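Local coordinates for uncharacterized protein (Bacteroides ovatus CL02T12C04, PDB 6PTM), which probably acts as an exo-carrageenase, a family GH42 glycoside hydrolase that cleaves sugar units from the ends of carrageenan chains, at residues N297-T302 with P358-F363; I450-D455 with E578-V583; D269-T274 with S376-E381; D410-T415 with E602-N607; G325-L330 with S342-P347. All blocks are in the same frame, centred on the assembly; numbering follows the deposited sequence.

All five contacts belong to an assembly of helices packed around beta-sheets, yet their chemistry follows their position. Contacts 1 and 3 both use helix 358-385, at its start and further along, with centres about 30 Å apart; contact 5 touches contact 1 through Pro347, on Phe363 and Met359. Contacts 2 and 4 instead join the barrel region to the domain built on the parallel sheet that includes strands 564-567 and 597-600, their centres about 15 Å apart. Contacts 1, 2, 3 and 5 are buried and rest on apolar touches, with sulfur prominent in 1 and 2, although contact 5 lies far from the chain's centre. Contact 4, only partly buried, is polar and bridged by water.

Contact 1: residues N297-T302 with P358-F363; sequences NCIEKT and PMYFDF
Cys298 meets Phe363 through a sulfur-aromatic contact, the first of two small touches between the loop after strand 288-292 and the first turns of helix 358-385. SG lies at the ring edge, 78° off the normal and 4.8 Å from the centroid of the Phe363 ring. Its nearest ring atom is Phe363 CE2, 3.7 Å from Cys298 SG. The sulfur sits between its own backbone N and carbonyl carbon (chi1 64°), a torsion that points it at the helix. Phe363 also makes an edge-to-face pair with Phe316 of helix 310-324.

The second touch sets a methyl against the hydroxyl end of a tyrosine. Ile299 reaches out with its delta methyl, CD1, which stops 3.5 Å from Tyr360 OH and 4.4 Å from Tyr360 CZ. The two side chains cross at about a right angle, and the methyl approaches the ring obliquely.

No hydrogen bond crosses; each segment bonds within itself or to its surroundings. Ile299 to Thr302 forms a type II beta turn, in which Ile299 O accepts from Thr302 N at 3.2 Å and from Thr302 OG1 at 2.7 Å. Cys298 N is tied to Asp406 OD2, and main-chain bonds join Cys298 and Glu300 to Met350.

In GH42 enzymes and their relatives the acid/base glutamate follows the fourth barrel strand, so this loop probably continues from the active-site rim. Dispersion and the weak polarity of a sulfur at a ring edge carry the meeting of the two segments, and directional bonding is left to each segment's own surroundings.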
# COMPACT_ATOMS: atom_id res chain seq x y z
N ASN A 297 -8.69 9.32 -15.73
CA ASN A 297 -8.17 8.72 -16.98
C ASN A 297 -8.79 9.46 -18.16
O ASN A 297 -9.98 9.79 -18.12
CB ASN A 297 -8.47 7.23 -17.11
CG ASN A 297 -7.85 6.39 -16.01
OD1 ASN A 297 -6.86 6.79 -15.40
ND2 ASN A 297 -8.38 5.18 -15.80
N CYS A 298 -7.98 9.71 -19.18
CA CYS A 298 -8.29 10.67 -20.26
C CYS A 298 -7.74 10.15 -21.60
O CYS A 298 -7.45 10.98 -22.46
CB CYS A 298 -7.74 12.04 -19.86
SG CYS A 298 -5.94 12.10 -19.73
N ILE A 299 -7.57 8.84 -21.76
CA ILE A 299 -7.24 8.22 -23.07
C ILE A 299 -8.52 7.59 -23.63
O ILE A 299 -9.18 6.75 -22.97
CB ILE A 299 -6.06 7.24 -22.98
CG1 ILE A 299 -4.80 8.00 -22.56
CG2 ILE A 299 -5.87 6.49 -24.29
CD1 ILE A 299 -3.61 7.12 -22.26
N GLU A 300 -8.94 8.03 -24.81
CA GLU A 300 -10.27 7.60 -25.29
C GLU A 300 -10.28 6.06 -25.43
O GLU A 300 -9.25 5.51 -25.82
CB GLU A 300 -10.57 8.27 -26.61
CG GLU A 300 -12.02 8.06 -27.00
CD GLU A 300 -12.46 9.06 -28.04
OE1 GLU A 300 -13.69 9.20 -28.19
OE2 GLU A 300 -11.55 9.69 -28.69
N LYS A 301 -11.43 5.43 -25.15
CA LYS A 301 -11.65 3.96 -25.34
C LYS A 301 -10.93 3.15 -24.25
O LYS A 301 -10.71 1.96 -24.48
CB LYS A 301 -11.05 3.43 -26.65
CG LYS A 301 -11.41 4.18 -27.93
CD LYS A 301 -12.89 4.30 -28.16
CE LYS A 301 -13.19 5.08 -29.41
NZ LYS A 301 -14.66 5.19 -29.62
N THR A 302 -10.46 3.78 -23.16
CA THR A 302 -9.81 3.04 -22.06
C THR A 302 -10.75 3.11 -20.86
O THR A 302 -11.59 4.04 -20.78
CB THR A 302 -8.40 3.56 -21.74
OG1 THR A 302 -8.58 4.87 -21.19
CG2 THR A 302 -7.48 3.54 -22.95
N PRO A 358 4.47 16.33 -27.74
CA PRO A 358 4.39 17.40 -26.74
C PRO A 358 2.99 17.71 -26.23
O PRO A 358 2.89 17.83 -25.02
CB PRO A 358 5.04 18.58 -27.48
CG PRO A 358 6.04 17.88 -28.37
CD PRO A 358 5.21 16.74 -28.94
N MET A 359 1.96 17.71 -27.08
CA MET A 359 0.59 18.02 -26.61
C MET A 359 0.16 16.94 -25.60
O MET A 359 -0.49 17.27 -24.59
CB MET A 359 -0.43 18.10 -27.73
CG MET A 359 -1.79 18.32 -27.16
SD MET A 359 -3.14 18.48 -28.32
CE MET A 359 -3.22 16.79 -28.94
N TYR A 360 0.51 15.69 -25.87
CA TYR A 360 0.17 14.55 -25.00
C TYR A 360 0.87 14.73 -23.68
O TYR A 360 0.21 14.52 -22.64
CB TYR A 360 0.57 13.25 -25.68
CG TYR A 360 0.26 11.99 -24.91
CD1 TYR A 360 1.11 11.55 -23.89
CD2 TYR A 360 -0.82 11.20 -25.24
CE1 TYR A 360 0.86 10.36 -23.22
CE2 TYR A 360 -1.07 10.01 -24.59
CZ TYR A 360 -0.21 9.57 -23.60
OH TYR A 360 -0.47 8.39 -22.96
N PHE A 361 2.17 15.03 -23.71
CA PHE A 361 2.96 15.18 -22.49
C PHE A 361 2.30 16.25 -21.60
O PHE A 361 2.11 16.05 -20.39
CB PHE A 361 4.40 15.58 -22.79
CG PHE A 361 5.10 15.80 -21.49
CD1 PHE A 361 5.08 17.03 -20.88
CD2 PHE A 361 5.64 14.73 -20.81
CE1 PHE A 361 5.64 17.22 -19.64
CE2 PHE A 361 6.17 14.90 -19.55
CZ PHE A 361 6.18 16.15 -18.97
N ASP A 362 2.03 17.39 -22.21
CA ASP A 362 1.43 18.58 -21.54
C ASP A 362 0.10 18.19 -20.93
O ASP A 362 -0.17 18.60 -19.77
CB ASP A 362 1.31 19.75 -22.51
CG ASP A 362 2.63 20.48 -22.73
OD1 ASP A 362 3.62 20.17 -21.99
OD2 ASP A 362 2.68 21.30 -23.64
N PHE A 363 -0.73 17.46 -21.68
CA PHE A 363 -2.09 17.09 -21.19
C PHE A 363 -1.95 16.23 -19.92
O PHE A 363 -2.64 16.48 -18.91
CB PHE A 363 -2.87 16.38 -22.30
CG PHE A 363 -4.35 16.41 -22.07
CD1 PHE A 363 -5.13 17.35 -22.71
CD2 PHE A 363 -4.95 15.47 -21.25
CE1 PHE A 363 -6.50 17.41 -22.45
CE2 PHE A 363 -6.32 15.50 -21.03
CZ PHE A 363 -7.09 16.48 -21.62

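Contact 2: residues I450-D455 with E578-V583; sequences ICMAYD and EHMNDV
Met452 and Met580 meet methyl to methyl, the two CE atoms 3.8 Å apart and the two side chains meeting at a slant, in a buried contact that is entirely apolar. Met452 leaves its helix with CG anti to the backbone N (chi1 -166°) and stays extended through CG and SD, bending at the last torsion to turn its methyl onto the partner. Met580 is folded more tightly, bent at both its second and third torsions, so that its methyl curls back to meet the incoming one.

A looser touch widens the patch: Met452 SD stands 4.3 Å from Val583 CG1, one helical turn beyond Met580. The long methionine chains span the separation between the helices, whose nearest alpha carbons here, those of Met452 and Val583, are 9.5 Å apart.

Met452 also rests on Leu584 and Tyr587 of helix 579-590, and Trp400 of helix 398-401 touches both methionines. Asp455 OD2, bonded to Tyr587 OH, adds a polar tie between the same helices. Helix 448-460, which carries a pi-type turn at 450-453, lies between barrel strands 421-423 and 466-471 in the chain, whereas helix 579-590 connects strands 564-567 and 597-600 of the following parallel sheet.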
# COMPACT_ATOMS: atom_id res chain seq x y z
N ILE A 450 3.33 -3.83 -2.76
CA ILE A 450 3.75 -3.80 -1.33
C ILE A 450 5.28 -3.73 -1.17
O ILE A 450 5.74 -3.42 -0.06
CB ILE A 450 3.15 -4.96 -0.53
CG1 ILE A 450 3.55 -6.34 -1.06
CG2 ILE A 450 1.64 -4.81 -0.42
CD1 ILE A 450 3.14 -7.46 -0.12
N CYS A 451 6.07 -4.08 -2.20
CA CYS A 451 7.54 -3.93 -2.17
C CYS A 451 7.95 -2.63 -2.89
O CYS A 451 8.32 -1.66 -2.23
CB CYS A 451 8.25 -5.15 -2.73
SG CYS A 451 8.05 -6.62 -1.68
N MET A 452 7.78 -2.57 -4.20
CA MET A 452 8.36 -1.46 -5.01
C MET A 452 7.56 -0.17 -4.82
O MET A 452 8.21 0.82 -4.57
CB MET A 452 8.43 -1.79 -6.50
CG MET A 452 9.31 -0.81 -7.20
SD MET A 452 9.58 -1.26 -8.93
CE MET A 452 8.01 -0.80 -9.66
N ALA A 453 6.23 -0.17 -4.87
CA ALA A 453 5.46 1.09 -4.68
C ALA A 453 5.62 1.63 -3.23
O ALA A 453 5.79 2.84 -3.06
CB ALA A 453 4.01 0.90 -5.04
N TYR A 454 5.56 0.76 -2.22
CA TYR A 454 5.82 1.12 -0.79
C TYR A 454 7.21 1.78 -0.70
O TYR A 454 7.37 2.83 -0.02
CB TYR A 454 5.57 -0.11 0.09
CG TYR A 454 4.10 -0.35 0.41
CD1 TYR A 454 3.08 0.27 -0.32
CD2 TYR A 454 3.72 -1.20 1.43
CE1 TYR A 454 1.75 0.06 -0.02
CE2 TYR A 454 2.39 -1.42 1.74
CZ TYR A 454 1.40 -0.77 1.03
OH TYR A 454 0.10 -0.97 1.38
N ASP A 455 8.21 1.17 -1.34
CA ASP A 455 9.60 1.68 -1.30
C ASP A 455 9.67 3.07 -1.96
O ASP A 455 10.45 3.92 -1.47
CB ASP A 455 10.59 0.66 -1.90
CG ASP A 455 10.82 -0.54 -0.99
OD1 ASP A 455 10.36 -0.48 0.19
OD2 ASP A 455 11.44 -1.55 -1.47
N GLU A 578 6.13 1.82 -21.68
CA GLU A 578 6.50 0.71 -20.75
C GLU A 578 7.69 1.10 -19.86
O GLU A 578 8.57 0.25 -19.64
CB GLU A 578 6.81 -0.54 -21.59
CG GLU A 578 5.63 -1.02 -22.41
CD GLU A 578 5.93 -2.32 -23.14
OE1 GLU A 578 7.00 -2.42 -23.72
OE2 GLU A 578 5.09 -3.22 -23.11
N HIS A 579 7.68 2.31 -19.29
CA HIS A 579 8.80 2.78 -18.46
C HIS A 579 8.89 1.92 -17.18
O HIS A 579 10.01 1.64 -16.73
CB HIS A 579 8.65 4.26 -18.12
CG HIS A 579 9.87 4.72 -17.40
ND1 HIS A 579 11.12 4.58 -17.95
CD2 HIS A 579 10.04 5.27 -16.18
CE1 HIS A 579 12.03 5.02 -17.11
NE2 HIS A 579 11.40 5.49 -16.02
N MET A 580 7.75 1.54 -16.60
CA MET A 580 7.75 0.85 -15.30
C MET A 580 8.14 -0.62 -15.48
O MET A 580 8.68 -1.18 -14.52
CB MET A 580 6.39 0.99 -14.62
CG MET A 580 6.11 2.45 -14.18
SD MET A 580 7.49 3.26 -13.33
CE MET A 580 7.48 2.31 -11.81
N ASN A 581 8.02 -1.19 -16.68
CA ASN A 581 8.68 -2.51 -16.93
C ASN A 581 10.17 -2.34 -16.65
O ASN A 581 10.76 -3.24 -16.03
CB ASN A 581 8.52 -3.02 -18.36
CG ASN A 581 7.10 -3.36 -18.72
OD1 ASN A 581 6.17 -3.01 -18.05
ND2 ASN A 581 6.92 -4.07 -19.81
N ASP A 582 10.79 -1.28 -17.16
CA ASP A 582 12.24 -1.03 -17.01
C ASP A 582 12.56 -0.75 -15.53
O ASP A 582 13.58 -1.25 -14.96
CB ASP A 582 12.67 0.12 -17.94
CG ASP A 582 12.51 -0.23 -19.41
OD1 ASP A 582 12.66 -1.41 -19.71
OD2 ASP A 582 12.18 0.67 -20.21
N VAL A 583 11.76 0.09 -14.89
CA VAL A 583 12.07 0.45 -13.49
C VAL A 583 11.95 -0.82 -12.64
O VAL A 583 12.84 -1.07 -11.84
CB VAL A 583 11.15 1.58 -12.98
CG1 VAL A 583 11.35 1.73 -11.49
CG2 VAL A 583 11.39 2.89 -13.70

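Contact 3: residues D269-T274 with S376-E381; sequences DLIKGT and SFLKNE
Two helices on the outside of the (beta/alpha)8 barrel, 261-278 and 358-385, pack together where Ile271 lies against Glu381 and Leu378. They come close, with 6.7 Å between the alpha carbons of Ile271 and Glu381, and Ile271 fills the gap with both branches. Its CG2 methyl reaches the main chain, 3.6 Å from Glu381 C, while CD1 presses on the aliphatic part of that residue, 3.8 Å from Glu381 CB. The same CD1 comes within 4.2 Å of Leu378 CD2, one turn earlier on the helix.

Ile271 and Glu381 cross at about a right angle. CB of the glutamate, fixed by the backbone, faces the isoleucine; beyond it the bend at the second torsion (-63°) turns the carboxylate aside, where OE1 bonds to Ser268 OG on the facing helix and OE2 makes a salt bridge to Lys384. Glu381 CG also covers one face of the Phe377 ring, 3.5 Å above its plane and offset toward the rim. A charged residue thus contributes its carbon chain to an apolar seam.

Ile271 goes on to touch Ile382 and Tyr385. Helix 261-278 leads into strand 288-292, its Leu270 turned onto Met196 of strand 192-197, and helix 358-385 makes the right-handed crossover from strand 288-292 to the neighbouring strand 391-394.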
# COMPACT_ATOMS: atom_id res chain seq x y z
N ASP A 269 -18.52 23.97 1.69
CA ASP A 269 -19.72 24.01 2.56
C ASP A 269 -19.78 22.73 3.39
O ASP A 269 -20.07 22.82 4.61
CB ASP A 269 -21.01 24.25 1.76
CG ASP A 269 -21.23 25.70 1.36
OD1 ASP A 269 -20.56 26.57 1.90
OD2 ASP A 269 -22.11 25.93 0.55
N LEU A 270 -19.53 21.57 2.77
CA LEU A 270 -19.48 20.29 3.50
C LEU A 270 -18.47 20.40 4.65
O LEU A 270 -18.86 20.12 5.81
CB LEU A 270 -19.15 19.11 2.58
CG LEU A 270 -19.17 17.75 3.27
CD1 LEU A 270 -20.55 17.44 3.83
CD2 LEU A 270 -18.73 16.64 2.33
N ILE A 271 -17.26 20.87 4.35
CA ILE A 271 -16.14 20.80 5.33
C ILE A 271 -16.40 21.78 6.48
O ILE A 271 -16.26 21.39 7.62
CB ILE A 271 -14.82 21.00 4.57
CG1 ILE A 271 -14.50 19.76 3.74
CG2 ILE A 271 -13.68 21.32 5.51
CD1 ILE A 271 -13.49 19.97 2.64
N LYS A 272 -16.83 23.00 6.16
CA LYS A 272 -17.20 24.10 7.09
C LYS A 272 -18.30 23.61 8.05
O LYS A 272 -18.20 23.92 9.23
CB LYS A 272 -17.66 25.26 6.19
CG LYS A 272 -18.08 26.58 6.81
CD LYS A 272 -18.30 27.63 5.72
CE LYS A 272 -19.57 28.44 5.87
NZ LYS A 272 -19.53 29.24 7.11
N GLY A 273 -19.25 22.81 7.58
CA GLY A 273 -20.46 22.47 8.34
C GLY A 273 -20.28 21.21 9.17
O GLY A 273 -21.19 20.92 9.99
N THR A 274 -19.17 20.48 8.98
CA THR A 274 -18.96 19.16 9.60
C THR A 274 -17.67 19.15 10.43
O THR A 274 -17.73 18.71 11.57
CB THR A 274 -18.98 18.03 8.55
OG1 THR A 274 -17.92 18.23 7.60
CG2 THR A 274 -20.32 17.95 7.85
N SER A 376 -4.89 19.37 -2.67
CA SER A 376 -4.39 20.50 -1.86
C SER A 376 -5.55 21.38 -1.39
O SER A 376 -5.56 21.74 -0.19
CB SER A 376 -3.32 21.31 -2.58
OG SER A 376 -2.15 20.52 -2.74
N PHE A 377 -6.48 21.74 -2.28
CA PHE A 377 -7.70 22.51 -1.94
C PHE A 377 -8.47 21.78 -0.83
O PHE A 377 -8.75 22.39 0.20
CB PHE A 377 -8.58 22.77 -3.17
CG PHE A 377 -10.00 23.17 -2.86
CD1 PHE A 377 -10.30 24.46 -2.43
CD2 PHE A 377 -11.04 22.25 -2.99
CE1 PHE A 377 -11.60 24.81 -2.10
CE2 PHE A 377 -12.34 22.60 -2.65
CZ PHE A 377 -12.62 23.88 -2.20
N LEU A 378 -8.78 20.49 -0.98
CA LEU A 378 -9.59 19.76 0.05
C LEU A 378 -8.87 19.80 1.41
O LEU A 378 -9.52 20.12 2.42
CB LEU A 378 -9.83 18.31 -0.39
CG LEU A 378 -10.82 18.13 -1.53
CD1 LEU A 378 -10.95 16.65 -1.89
CD2 LEU A 378 -12.20 18.75 -1.22
N LYS A 379 -7.58 19.49 1.43
CA LYS A 379 -6.74 19.52 2.65
C LYS A 379 -6.73 20.94 3.24
O LYS A 379 -6.94 21.05 4.49
CB LYS A 379 -5.30 19.07 2.36
CG LYS A 379 -4.35 19.28 3.53
CD LYS A 379 -2.91 18.90 3.27
CE LYS A 379 -2.32 19.58 2.06
NZ LYS A 379 -0.83 19.45 2.03
N ASN A 380 -6.56 21.98 2.43
CA ASN A 380 -6.50 23.37 2.99
C ASN A 380 -7.86 23.74 3.57
O ASN A 380 -7.87 24.37 4.63
CB ASN A 380 -5.96 24.42 2.03
CG ASN A 380 -4.55 24.08 1.57
OD1 ASN A 380 -3.78 23.44 2.30
ND2 ASN A 380 -4.25 24.43 0.32
N GLU A 381 -8.98 23.28 3.00
CA GLU A 381 -10.32 23.54 3.59
C GLU A 381 -10.45 22.84 4.95
O GLU A 381 -10.86 23.54 5.92
CB GLU A 381 -11.47 23.18 2.65
CG GLU A 381 -11.48 24.03 1.40
CD GLU A 381 -11.71 25.52 1.66
OE1 GLU A 381 -12.83 25.88 2.01
OE2 GLU A 381 -10.73 26.29 1.64

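Contact 4: residues D410-T415 with E602-N607; sequences DLEALT and EGILKN
With CG anti to the backbone N (chi1 173°) and the chain extended beyond it, Glu412 stretches from helix 411-417 until its carboxylate faces Gly603 and Ile604 at the start of helix 602-607. The arrangement is a helix N-terminus met by a carboxylate, joining a barrel helix to the domain of strand 597-600. OE2 lies over the glycine, 3.7 Å from Gly603 CA, close to a residue with no side chain. It is 3.6 Å from Ile604 N, not a hydrogen bond; that N-H goes instead to Thr601 OG1, the same hydroxyl that bonds Glu412 OE2.

The other oxygen is bridged. A water donates to Glu412 OE1 and accepts from Gly603 N, linking the carboxylate to one of the amides at the helix start. The positive end of the helix dipole would be expected to favour the charged form of Glu412.

Each helix has its own ties. Asp410 caps helix 411-417, its OD1 accepting from Ala413 N at 163° from above the carboxylate plane, and Lys606 forms a salt bridge with Glu602. At the far end of helix 602-607, Asn607 ND2 donates to Gly603 O at 2.8 Å, with that oxygen near the Asn607 amide plane.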
# COMPACT_ATOMS: atom_id res chain seq x y z
N ASP A 410 -0.18 11.62 -9.40
CA ASP A 410 1.26 11.88 -9.21
C ASP A 410 1.61 11.32 -7.82
O ASP A 410 1.37 12.02 -6.84
CB ASP A 410 1.55 13.37 -9.38
CG ASP A 410 3.01 13.80 -9.20
OD1 ASP A 410 3.82 13.02 -8.65
OD2 ASP A 410 3.32 14.94 -9.60
N LEU A 411 2.05 10.08 -7.74
CA LEU A 411 2.21 9.40 -6.43
C LEU A 411 3.20 10.20 -5.57
O LEU A 411 3.03 10.27 -4.33
CB LEU A 411 2.70 7.95 -6.63
CG LEU A 411 2.82 7.10 -5.37
CD1 LEU A 411 1.55 7.15 -4.55
CD2 LEU A 411 3.16 5.66 -5.70
N GLU A 412 4.26 10.73 -6.16
CA GLU A 412 5.26 11.49 -5.38
C GLU A 412 4.57 12.70 -4.76
O GLU A 412 4.69 12.90 -3.55
CB GLU A 412 6.40 12.01 -6.24
CG GLU A 412 7.30 12.93 -5.45
CD GLU A 412 8.63 13.23 -6.14
OE1 GLU A 412 8.59 13.30 -7.38
OE2 GLU A 412 9.67 13.42 -5.45
N ALA A 413 3.86 13.49 -5.57
CA ALA A 413 3.29 14.77 -5.08
C ALA A 413 2.22 14.44 -4.04
O ALA A 413 2.20 15.08 -2.99
CB ALA A 413 2.78 15.61 -6.22
N LEU A 414 1.36 13.46 -4.29
CA LEU A 414 0.24 13.18 -3.36
C LEU A 414 0.81 12.61 -2.07
O LEU A 414 0.28 12.94 -1.01
CB LEU A 414 -0.80 12.28 -4.01
CG LEU A 414 -1.46 12.88 -5.25
CD1 LEU A 414 -2.52 11.94 -5.81
CD2 LEU A 414 -2.10 14.22 -4.94
N THR A 415 1.87 11.80 -2.15
CA THR A 415 2.51 11.22 -0.95
C THR A 415 3.14 12.34 -0.11
O THR A 415 2.85 12.42 1.11
CB THR A 415 3.50 10.12 -1.31
OG1 THR A 415 2.73 9.06 -1.88
CG2 THR A 415 4.26 9.68 -0.09
N GLU A 602 14.00 14.40 -8.62
CA GLU A 602 14.35 15.80 -8.30
C GLU A 602 13.83 16.19 -6.90
O GLU A 602 14.59 16.77 -6.11
CB GLU A 602 13.79 16.74 -9.36
CG GLU A 602 14.07 18.20 -9.01
CD GLU A 602 13.75 19.21 -10.10
OE1 GLU A 602 13.27 18.82 -11.20
OE2 GLU A 602 13.95 20.40 -9.82
N GLY A 603 12.57 15.88 -6.59
CA GLY A 603 11.95 16.29 -5.32
C GLY A 603 12.61 15.64 -4.12
O GLY A 603 12.83 16.30 -3.10
N ILE A 604 12.94 14.36 -4.21
CA ILE A 604 13.68 13.66 -3.13
C ILE A 604 15.06 14.29 -2.95
O ILE A 604 15.48 14.53 -1.78
CB ILE A 604 13.71 12.14 -3.45
CG1 ILE A 604 12.34 11.51 -3.22
CG2 ILE A 604 14.77 11.42 -2.65
CD1 ILE A 604 12.17 10.11 -3.82
N LEU A 605 15.80 14.55 -4.03
CA LEU A 605 17.17 15.11 -3.89
C LEU A 605 17.03 16.50 -3.26
O LEU A 605 17.88 16.87 -2.43
CB LEU A 605 17.88 15.17 -5.25
CG LEU A 605 18.78 13.98 -5.57
CD1 LEU A 605 18.00 12.67 -5.51
CD2 LEU A 605 19.35 14.12 -6.95
N LYS A 606 16.00 17.26 -3.62
CA LYS A 606 15.91 18.65 -3.09
C LYS A 606 15.39 18.67 -1.65
O LYS A 606 15.71 19.62 -0.97
CB LYS A 606 15.05 19.53 -3.98
CG LYS A 606 15.71 19.75 -5.32
CD LYS A 606 15.01 20.74 -6.20
CE LYS A 606 16.03 21.66 -6.84
NZ LYS A 606 15.56 22.06 -8.18
N ASN A 607 14.60 17.70 -1.22
CA ASN A 607 13.87 17.85 0.07
C ASN A 607 14.33 16.86 1.13
O ASN A 607 13.90 17.06 2.25
CB ASN A 607 12.37 17.68 -0.16
CG ASN A 607 11.85 18.86 -0.96
OD1 ASN A 607 11.69 19.94 -0.39
ND2 ASN A 607 11.64 18.67 -2.26
O HOH W 1 10.32 15.16 -8.26

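Contact 5: residues G325-L330 with S342-P347; sequences GNIDRL and SSVDGP
Val344 CG2 touches two residues of helix 327-334 at once, 3.9 Å from Ile327 CD1 and 4.0 Å from Leu330 CD1. One methyl of the valine therefore meets two delta methyls spaced almost a turn apart, and all three residues point their beta carbons at the opposing segment. Ile327 and Val344 lie alongside one another, running oppositely, while Leu330 comes in at an oblique angle to the valine. Ile327 gets there by carrying CG1 anti to its own backbone N (chi1 -168°), with CD1 at the leading end.

Around these three residues, Phe341 packs on both Ile327 and Leu330, and Tyr338 on Val344. The valine main chain is held too, since Val344 O accepts from Arg317 NE. Just beyond, Arg348 pairs with Asp345 in a salt bridge and also bonds to Gly346 O. On the helix side, Asn326 occupies the N-cap position, though its capping bond to Arg329 N is tentative because the side chain has two conformers. Gly325, with positive phi, is the first residue past the preceding helix.

Leu330 and Val344 also rest on helix 310-324: Leu330 on Leu320 and His324, Val344 on Tyr313 and Leu320. Helix 327-334 thus packs against helix 310-324 through Leu330, and the loop running toward helix 358-385 touches both.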
# COMPACT_ATOMS: atom_id res chain seq x y z
N GLY A 325 5.59 29.88 -21.05
CA GLY A 325 5.93 31.32 -20.95
C GLY A 325 5.33 32.14 -22.08
O GLY A 325 4.59 33.05 -21.79
N ASN A 326 5.63 31.79 -23.33
CA ASN A 326 5.09 32.51 -24.50
C ASN A 326 4.49 31.49 -25.47
O ASN A 326 4.98 30.31 -25.54
CB ASN A 326 6.15 33.43 -25.14
CG ASN A 326 7.30 32.67 -25.76
OD1 ASN A 326 7.11 31.92 -26.70
ND2 ASN A 326 8.51 32.88 -25.26
N ILE A 327 3.42 31.91 -26.15
CA ILE A 327 2.65 31.01 -27.06
C ILE A 327 3.56 30.50 -28.18
O ILE A 327 3.29 29.43 -28.71
CB ILE A 327 1.39 31.70 -27.61
CG1 ILE A 327 0.46 30.69 -28.29
CG2 ILE A 327 1.75 32.85 -28.56
CD1 ILE A 327 -0.19 29.70 -27.33
N ASP A 328 4.60 31.25 -28.55
CA ASP A 328 5.51 30.79 -29.63
C ASP A 328 6.19 29.47 -29.23
O ASP A 328 6.49 28.64 -30.11
CB ASP A 328 6.59 31.84 -29.91
CG ASP A 328 6.05 33.19 -30.38
OD1 ASP A 328 5.01 33.20 -31.03
OD2 ASP A 328 6.72 34.21 -30.13
N ARG A 329 6.54 29.31 -27.96
CA ARG A 329 7.20 28.07 -27.48
C ARG A 329 6.19 26.90 -27.56
O ARG A 329 6.60 25.80 -27.98
CB ARG A 329 7.79 28.24 -26.09
CG ARG A 329 9.21 28.80 -26.08
CD ARG A 329 9.38 29.82 -24.96
NE ARG A 329 10.60 29.84 -24.16
CZ ARG A 329 10.84 29.06 -23.11
NH1 ARG A 329 10.00 28.11 -22.74
NH2 ARG A 329 11.97 29.22 -22.43
N LEU A 330 4.93 27.11 -27.18
CA LEU A 330 3.92 26.04 -27.32
C LEU A 330 3.76 25.72 -28.80
O LEU A 330 3.74 24.54 -29.16
CB LEU A 330 2.60 26.50 -26.69
CG LEU A 330 1.45 25.51 -26.77
CD1 LEU A 330 0.48 25.77 -25.64
CD2 LEU A 330 0.72 25.61 -28.09
N SER A 342 -5.20 31.90 -24.59
CA SER A 342 -6.69 31.77 -24.60
C SER A 342 -7.19 31.03 -25.85
O SER A 342 -8.24 30.42 -25.75
CB SER A 342 -7.43 33.10 -24.43
OG SER A 342 -7.12 33.95 -25.51
N SER A 343 -6.45 31.04 -26.97
CA SER A 343 -6.88 30.40 -28.24
C SER A 343 -6.52 28.92 -28.26
O SER A 343 -7.02 28.23 -29.09
CB SER A 343 -6.32 31.09 -29.43
OG SER A 343 -6.67 32.48 -29.36
N VAL A 344 -5.71 28.41 -27.34
CA VAL A 344 -5.41 26.96 -27.38
C VAL A 344 -6.75 26.22 -27.31
O VAL A 344 -7.60 26.60 -26.46
CB VAL A 344 -4.45 26.55 -26.26
CG1 VAL A 344 -4.19 25.05 -26.26
CG2 VAL A 344 -3.16 27.34 -26.38
N ASP A 345 -6.97 25.25 -28.20
CA ASP A 345 -8.31 24.61 -28.33
C ASP A 345 -8.15 23.21 -28.91
O ASP A 345 -8.98 22.84 -29.74
CB ASP A 345 -9.28 25.49 -29.13
CG ASP A 345 -10.73 25.32 -28.71
OD1 ASP A 345 -10.98 24.86 -27.58
OD2 ASP A 345 -11.60 25.68 -29.50
N GLY A 346 -7.17 22.45 -28.42
CA GLY A 346 -6.99 21.02 -28.71
C GLY A 346 -8.07 20.14 -28.08
O GLY A 346 -9.00 20.59 -27.41
N PRO A 347 -7.98 18.83 -28.35
CA PRO A 347 -8.95 17.87 -27.85
C PRO A 347 -8.94 17.81 -26.31
O PRO A 347 -7.90 18.03 -25.68
CB PRO A 347 -8.55 16.52 -28.46
CG PRO A 347 -7.25 16.75 -29.24
CD PRO A 347 -6.99 18.24 -29.26